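PDB 5EC0: Alp7A from Bacillus subtilis, which binds adenine nucleotide and, as an actin-like protein of the bacterial cytoskeleton, probably forms filaments that segregate plasmid DNA. Local coordinates for residues Y124-P130 and D174-E180; P97-L102 and K150-Q156. One frame throughout, in Å; residues are numbered along the deposited sequence.

Contact 1: Y124-P130 and D174-E180; sequences YFQTMLP and DAACRIE
Strands 124-129 and 174-179 run parallel as sheet neighbours, their axes 4.2 Å apart at closest and at 34°. The register pairs Phe-125 with Ala-175 and Met-128 with Arg-178. Tyr-124 (chi1 t) shares its face with Gln-126, Met-128, Ala-176 and Arg-178. Its OH accepts a weak hydrogen bond from Arg-178 NH2 (2.9 Å). Phe-125 lies on the other face, with Thr-127, Leu-129 and Cys-177. Phe-125 N donates a hydrogen bond to Asp-174 O (2.9 Å), and Ala-176 N donates one to Phe-125 O (3.0 Å). Gln-126 OE1 takes hydrogen bonds from Arg-178 NE (2.7 Å) and NH2 (3.0 Å). Thr-127 N donates to Ala-176 O (3.1 Å), and Thr-127 O accepts from Arg-178 N (2.9 Å). Leu-129 N donates to Arg-178 O (3.0 Å), and Leu-129 O accepts from Glu-180 N (3.0 Å). Pro-130 occupies the N-cap position of the next helix. A water joins Met-128 O (3.1 Å) to Glu-180 OE2 (3.0 Å). This parallel pair belongs to an actin-type nucleotide-binding domain; strand 2-10 flanks 119-129 on its other edge. The ladder brings acidic Glu-180 near magnesium (about 4 Å from its side chain) and ADP (about 6 Å), a charge suited to the cation.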
loop_
_atom_site.group_PDB
_atom_site.type_symbol
_atom_site.label_atom_id
_atom_site.label_comp_id
_atom_site.label_asym_id
_atom_site.label_seq_id
_atom_site.Cartn_x
_atom_site.Cartn_y
_atom_site.Cartn_z
ATOM N N TYR A 124 -4.323 2.584 -18.929
ATOM C CA TYR A 124 -3.531 3.424 -18.050
ATOM C C TYR A 124 -3.163 2.682 -16.764
ATOM O O TYR A 124 -4.023 2.418 -15.925
ATOM C CB TYR A 124 -4.299 4.712 -17.728
ATOM C CG TYR A 124 -3.445 5.788 -17.109
ATOM C CD1 TYR A 124 -2.407 6.376 -17.832
ATOM C CD2 TYR A 124 -3.684 6.242 -15.810
ATOM C CE1 TYR A 124 -1.615 7.383 -17.282
ATOM C CE2 TYR A 124 -2.892 7.251 -15.246
ATOM C CZ TYR A 124 -1.860 7.811 -15.985
ATOM O OH TYR A 124 -1.084 8.804 -15.440
ATOM N N PHE A 125 -1.892 2.311 -16.649
ATOM C CA PHE A 125 -1.357 1.665 -15.456
ATOM C C PHE A 125 -0.629 2.713 -14.643
ATOM O O PHE A 125 0.117 3.533 -15.195
ATOM C CB PHE A 125 -0.403 0.515 -15.824
ATOM C CG PHE A 125 0.278 -0.143 -14.633
ATOM C CD1 PHE A 125 1.480 0.346 -14.131
ATOM C CD2 PHE A 125 -0.277 -1.277 -14.032
ATOM C CE1 PHE A 125 2.101 -0.262 -13.049
ATOM C CE2 PHE A 125 0.339 -1.886 -12.951
ATOM C CZ PHE A 125 1.518 -1.387 -12.460
ATOM N N GLN A 126 -0.817 2.671 -13.330
ATOM C CA GLN A 126 -0.165 3.630 -12.478
ATOM C C GLN A 126 0.281 2.950 -11.188
ATOM O O GLN A 126 -0.466 2.167 -10.569
ATOM C CB GLN A 126 -1.113 4.802 -12.201
ATOM C CG GLN A 126 -0.445 6.098 -11.923
ATOM C CD GLN A 126 -1.425 7.244 -11.730
ATOM O OE1 GLN A 126 -1.056 8.404 -11.900
ATOM N NE2 GLN A 126 -2.672 6.928 -11.354
ATOM N N THR A 127 1.517 3.223 -10.805
ATOM C CA THR A 127 2.020 2.796 -9.510
ATOM C C THR A 127 2.861 3.946 -8.931
ATOM O O THR A 127 2.667 5.120 -9.306
ATOM C CB THR A 127 2.813 1.453 -9.607
ATOM O OG1 THR A 127 3.160 1.007 -8.294
ATOM C CG2 THR A 127 4.086 1.570 -10.479
ATOM N N MET A 128 3.760 3.641 -8.005
ATOM C CA MET A 128 4.540 4.689 -7.352
ATOM C C MET A 128 5.785 4.081 -6.718
ATOM O O MET A 128 5.908 2.860 -6.651
ATOM C CB MET A 128 3.686 5.433 -6.304
ATOM C CG MET A 128 2.764 4.518 -5.522
ATOM S SD MET A 128 1.549 5.315 -4.446
ATOM C CE MET A 128 0.559 3.896 -4.014
ATOM N N LEU A 129 6.709 4.929 -6.271
ATOM C CA LEU A 129 7.930 4.470 -5.597
ATOM C C LEU A 129 8.073 5.079 -4.199
ATOM O O LEU A 129 7.737 6.244 -3.993
ATOM C CB LEU A 129 9.171 4.817 -6.418
ATOM C CG LEU A 129 9.446 3.967 -7.656
ATOM C CD1 LEU A 129 10.744 4.424 -8.286
ATOM C CD2 LEU A 129 9.504 2.496 -7.272
ATOM N N PRO A 130 8.596 4.301 -3.249
ATOM C CA PRO A 130 8.838 4.802 -1.884
ATOM C C PRO A 130 9.959 5.845 -1.831
ATOM O O PRO A 130 10.915 5.785 -2.607
ATOM C CB PRO A 130 9.226 3.538 -1.098
ATOM C CG PRO A 130 9.808 2.589 -2.136
ATOM C CD PRO A 130 9.053 2.906 -3.435
ATOM N N ASP A 174 -0.307 2.580 -21.662
ATOM C CA ASP A 174 0.344 3.743 -21.082
ATOM C C ASP A 174 0.599 3.501 -19.599
ATOM O O ASP A 174 -0.230 2.906 -18.918
ATOM C CB ASP A 174 -0.518 4.988 -21.283
ATOM C CG ASP A 174 0.235 6.263 -21.029
ATOM O OD1 ASP A 174 1.488 6.224 -21.046
ATOM O OD2 ASP A 174 -0.425 7.306 -20.822
ATOM N N ALA A 175 1.737 3.971 -19.095
ATOM C CA ALA A 175 2.085 3.732 -17.700
ATOM C C ALA A 175 2.760 4.952 -17.061
ATOM O O ALA A 175 3.445 5.702 -17.735
ATOM C CB ALA A 175 2.985 2.500 -17.589
ATOM N N ALA A 176 2.543 5.154 -15.763
ATOM C CA ALA A 176 3.205 6.237 -15.040
ATOM C C ALA A 176 3.522 5.818 -13.598
ATOM O O ALA A 176 2.881 4.930 -13.026
ATOM C CB ALA A 176 2.351 7.511 -15.063
ATOM N N CYS A 177 4.533 6.455 -13.022
ATOM C CA CYS A 177 4.958 6.148 -11.660
ATOM C C CYS A 177 5.052 7.442 -10.846
ATOM O O CYS A 177 5.781 8.352 -11.231
ATOM C CB CYS A 177 6.294 5.427 -11.664
ATOM S SG CYS A 177 6.834 4.987 -10.018
ATOM N N ARG A 178 4.296 7.516 -9.748
ATOM C CA ARG A 178 4.256 8.694 -8.889
ATOM C C ARG A 178 5.154 8.502 -7.663
ATOM O O ARG A 178 5.894 7.532 -7.584
ATOM C CB ARG A 178 2.818 8.985 -8.440
ATOM C CG ARG A 178 1.808 9.032 -9.567
ATOM C CD ARG A 178 2.173 10.034 -10.691
ATOM N NE ARG A 178 1.143 9.954 -11.720
ATOM C CZ ARG A 178 0.876 10.890 -12.621
ATOM N NH1 ARG A 178 1.579 12.009 -12.652
ATOM N NH2 ARG A 178 -0.103 10.698 -13.494
ATOM N N ILE A 179 5.088 9.430 -6.718
ATOM C CA ILE A 179 5.880 9.340 -5.493
ATOM C C ILE A 179 4.983 8.979 -4.327
ATOM O O ILE A 179 4.059 9.748 -4.001
ATOM C CB ILE A 179 6.609 10.680 -5.160
ATOM C CG1 ILE A 179 7.454 11.142 -6.343
ATOM C CG2 ILE A 179 7.492 10.526 -3.910
ATOM C CD1 ILE A 179 7.821 12.629 -6.282
ATOM N N GLU A 180 5.240 7.823 -3.714
ATOM C CA GLU A 180 4.541 7.427 -2.481
ATOM C C GLU A 180 4.548 8.544 -1.434
ATOM O O GLU A 180 5.497 9.332 -1.370
ATOM C CB GLU A 180 5.170 6.171 -1.862
ATOM C CG GLU A 180 4.525 4.877 -2.277
ATOM C CD GLU A 180 5.156 3.660 -1.613
ATOM O OE1 GLU A 180 5.297 3.647 -0.373
ATOM O OE2 GLU A 180 5.519 2.719 -2.345
HETATM O O HOH W 1 4.053 1.375 -4.635
#

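Contact 2: P97-L102 and K150-Q156; sequences PYVTFL and KFLGTHQ
Helix 97-102 packs across residues 150-152 and the start of strand 153-156. The helix and strand axes cross at -78° and approach to 10.4 Å, so side chains fill the gap. The nearest CA pairs are Tyr-98 with Phe-151 (7.4 Å) and Leu-102 with Gln-156 (7.9 Å). Lys-150 reaches along the helix start in a nearly extended conformation. Its NZ lies 3.6 Å from Tyr-98 CB and is hydrogen-bonded to Ser-94 O. Phe-151 (chi1 m, chi2 90°) packs its ring beside Phe-101, with Phe-151 CE2 4.0 Å from Tyr-98 CA. Its edge meets the face of Phe-101 in a T-shaped pair, with centroids 5.2 Å apart and planes at 90°. Phe-151 CD2 is 3.7 Å from Phe-101 CD2. Gly-153, with positive phi (96/-161), begins the strand. His-155 points toward the helix with chi1 m. Its NE2 donates to Phe-151 O (2.6 Å), closing the turn. The edge of Tyr-98 meets the His-155 face at 75°, with centroids 5.3 Å apart. Leu-102 CD2 sits 3.9 Å from His-155 CB, and Leu-102 CD1 sits 4.1 Å from Gln-156 O. This is helix-on-sheet packing within an actin-type domain. The chemistry is mostly aromatic and apolar. It implies that ring packing joins helix and strand, while the histidine's firm hydrogen bond holds the turn of its own segment.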
loop_
_atom_site.group_PDB
_atom_site.type_symbol
_atom_site.label_atom_id
_atom_site.label_comp_id
_atom_site.label_asym_id
_atom_site.label_seq_id
_atom_site.Cartn_x
_atom_site.Cartn_y
_atom_site.Cartn_z
ATOM N N PRO A 97 7.650 -7.237 -7.599
ATOM C CA PRO A 97 6.459 -6.442 -7.946
ATOM C C PRO A 97 5.865 -6.818 -9.299
ATOM O O PRO A 97 4.640 -6.902 -9.459
ATOM C CB PRO A 97 6.985 -4.993 -7.990
ATOM C CG PRO A 97 8.252 -5.011 -7.234
ATOM C CD PRO A 97 8.840 -6.384 -7.406
ATOM N N TYR A 98 6.740 -7.030 -10.272
ATOM C CA TYR A 98 6.315 -7.382 -11.616
ATOM C C TYR A 98 5.506 -8.700 -11.628
ATOM O O TYR A 98 4.438 -8.781 -12.249
ATOM C CB TYR A 98 7.539 -7.483 -12.522
ATOM C CG TYR A 98 7.257 -8.006 -13.908
ATOM C CD1 TYR A 98 6.593 -7.224 -14.848
ATOM C CD2 TYR A 98 7.690 -9.274 -14.290
ATOM C CE1 TYR A 98 6.333 -7.700 -16.116
ATOM C CE2 TYR A 98 7.443 -9.755 -15.565
ATOM C CZ TYR A 98 6.762 -8.963 -16.470
ATOM O OH TYR A 98 6.517 -9.441 -17.736
ATOM N N VAL A 99 6.010 -9.720 -10.937
ATOM C CA VAL A 99 5.306 -11.004 -10.865
ATOM C C VAL A 99 3.973 -10.848 -10.118
ATOM O O VAL A 99 2.945 -11.375 -10.541
ATOM C CB VAL A 99 6.190 -12.073 -10.198
ATOM C CG1 VAL A 99 5.381 -13.323 -9.812
ATOM C CG2 VAL A 99 7.353 -12.436 -11.135
ATOM N N THR A 100 3.968 -10.095 -9.023
ATOM C CA THR A 100 2.713 -9.875 -8.315
ATOM C C THR A 100 1.668 -9.193 -9.217
ATOM O O THR A 100 0.508 -9.604 -9.252
ATOM C CB THR A 100 2.928 -9.048 -7.049
ATOM O OG1 THR A 100 4.025 -9.598 -6.313
ATOM C CG2 THR A 100 1.687 -9.097 -6.172
ATOM N N PHE A 101 2.091 -8.179 -9.972
ATOM C CA PHE A 101 1.195 -7.489 -10.897
ATOM C C PHE A 101 0.550 -8.453 -11.906
ATOM O O PHE A 101 -0.652 -8.373 -12.172
ATOM C CB PHE A 101 1.964 -6.369 -11.619
ATOM C CG PHE A 101 1.481 -6.078 -13.007
ATOM C CD1 PHE A 101 0.331 -5.331 -13.221
ATOM C CD2 PHE A 101 2.212 -6.519 -14.119
ATOM C CE1 PHE A 101 -0.105 -5.038 -14.525
ATOM C CE2 PHE A 101 1.791 -6.228 -15.424
ATOM C CZ PHE A 101 0.635 -5.496 -15.627
ATOM N N LEU A 102 1.350 -9.365 -12.449
ATOM C CA LEU A 102 0.870 -10.308 -13.464
ATOM C C LEU A 102 -0.184 -11.250 -12.905
ATOM O O LEU A 102 -1.230 -11.482 -13.526
ATOM C CB LEU A 102 2.027 -11.123 -14.038
ATOM C CG LEU A 102 3.083 -10.421 -14.881
ATOM C CD1 LEU A 102 4.183 -11.416 -15.283
ATOM C CD2 LEU A 102 2.452 -9.770 -16.121
ATOM N N LYS A 150 8.822 -0.650 -16.669
ATOM C CA LYS A 150 8.797 -2.052 -16.295
ATOM C C LYS A 150 7.443 -2.673 -16.621
ATOM O O LYS A 150 7.322 -3.882 -16.796
ATOM C CB LYS A 150 9.102 -2.209 -14.805
ATOM C CG LYS A 150 10.122 -3.272 -14.486
ATOM C CD LYS A 150 10.110 -3.600 -13.007
ATOM C CE LYS A 150 10.695 -4.984 -12.744
ATOM N NZ LYS A 150 10.312 -5.428 -11.383
ATOM N N PHE A 151 6.423 -1.835 -16.704
ATOM C CA PHE A 151 5.070 -2.338 -16.843
ATOM C C PHE A 151 4.491 -2.041 -18.226
ATOM O O PHE A 151 3.675 -2.819 -18.724
ATOM C CB PHE A 151 4.203 -1.774 -15.722
ATOM C CG PHE A 151 4.646 -2.223 -14.365
ATOM C CD1 PHE A 151 5.571 -1.475 -13.640
ATOM C CD2 PHE A 151 4.194 -3.429 -13.838
ATOM C CE1 PHE A 151 6.009 -1.900 -12.404
ATOM C CE2 PHE A 151 4.634 -3.870 -12.610
ATOM C CZ PHE A 151 5.547 -3.103 -11.885
ATOM N N LEU A 152 4.940 -0.943 -18.842
ATOM C CA LEU A 152 4.571 -0.605 -20.222
ATOM C C LEU A 152 4.809 -1.767 -21.200
ATOM O O LEU A 152 5.798 -2.505 -21.090
ATOM C CB LEU A 152 5.362 0.628 -20.698
ATOM C CG LEU A 152 4.845 1.365 -21.934
ATOM C CD1 LEU A 152 3.427 1.862 -21.667
ATOM C CD2 LEU A 152 5.756 2.539 -22.325
ATOM N N GLY A 153 3.904 -1.926 -22.162
ATOM C CA GLY A 153 4.070 -2.938 -23.193
ATOM C C GLY A 153 3.353 -4.260 -22.941
ATOM O O GLY A 153 2.422 -4.358 -22.119
ATOM N N THR A 154 3.823 -5.281 -23.650
ATOM C CA THR A 154 3.185 -6.584 -23.722
ATOM C C THR A 154 3.874 -7.618 -22.826
ATOM O O THR A 154 5.090 -7.788 -22.882
ATOM C CB THR A 154 3.193 -7.094 -25.168
ATOM O OG1 THR A 154 2.566 -6.123 -26.011
ATOM C CG2 THR A 154 2.466 -8.444 -25.279
ATOM N N HIS A 155 3.089 -8.295 -22.003
ATOM C CA HIS A 155 3.610 -9.340 -21.130
ATOM C C HIS A 155 2.760 -10.585 -21.222
ATOM O O HIS A 155 1.586 -10.516 -21.577
ATOM C CB HIS A 155 3.647 -8.869 -19.681
ATOM C CG HIS A 155 4.107 -7.452 -19.527
ATOM N ND1 HIS A 155 5.431 -7.088 -19.627
ATOM C CD2 HIS A 155 3.417 -6.319 -19.276
ATOM C CE1 HIS A 155 5.537 -5.781 -19.447
ATOM N NE2 HIS A 155 4.328 -5.293 -19.227
ATOM N N GLN A 156 3.341 -11.725 -20.882
ATOM C CA GLN A 156 2.529 -12.924 -20.738
ATOM C C GLN A 156 2.692 -13.568 -19.387
ATOM O O GLN A 156 3.766 -13.523 -18.783
ATOM C CB GLN A 156 2.868 -13.934 -21.815
ATOM C CG GLN A 156 2.626 -13.421 -23.196
ATOM C CD GLN A 156 2.839 -14.496 -24.211
ATOM O OE1 GLN A 156 3.975 -14.882 -24.491
ATOM N NE2 GLN A 156 1.746 -15.017 -24.756
#

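From the N terminus, the chain passes several strands, 2-10 among them, before it enters helix 95-112, the helical side of contact 2, and then strand 119-129, the first side of contact 1. After helix 140-149 it reaches 150-156, which closes contact 2 over 47 intervening residues. Strand 166-179 then returns beside strand 153-159 and closes contact 1 over 43. The two loops therefore cross rather than nest. Strands 153-159, 166-179 and 119-129 are consecutive in one sheet, and helix 95-112 packs against it. The contacts touch directly: the Phe-125 ring stacks with Phe-151 and meets Phe-101 at about 75°, while Leu-152 CD1 lies 3.7 Å from Asp-174 CA.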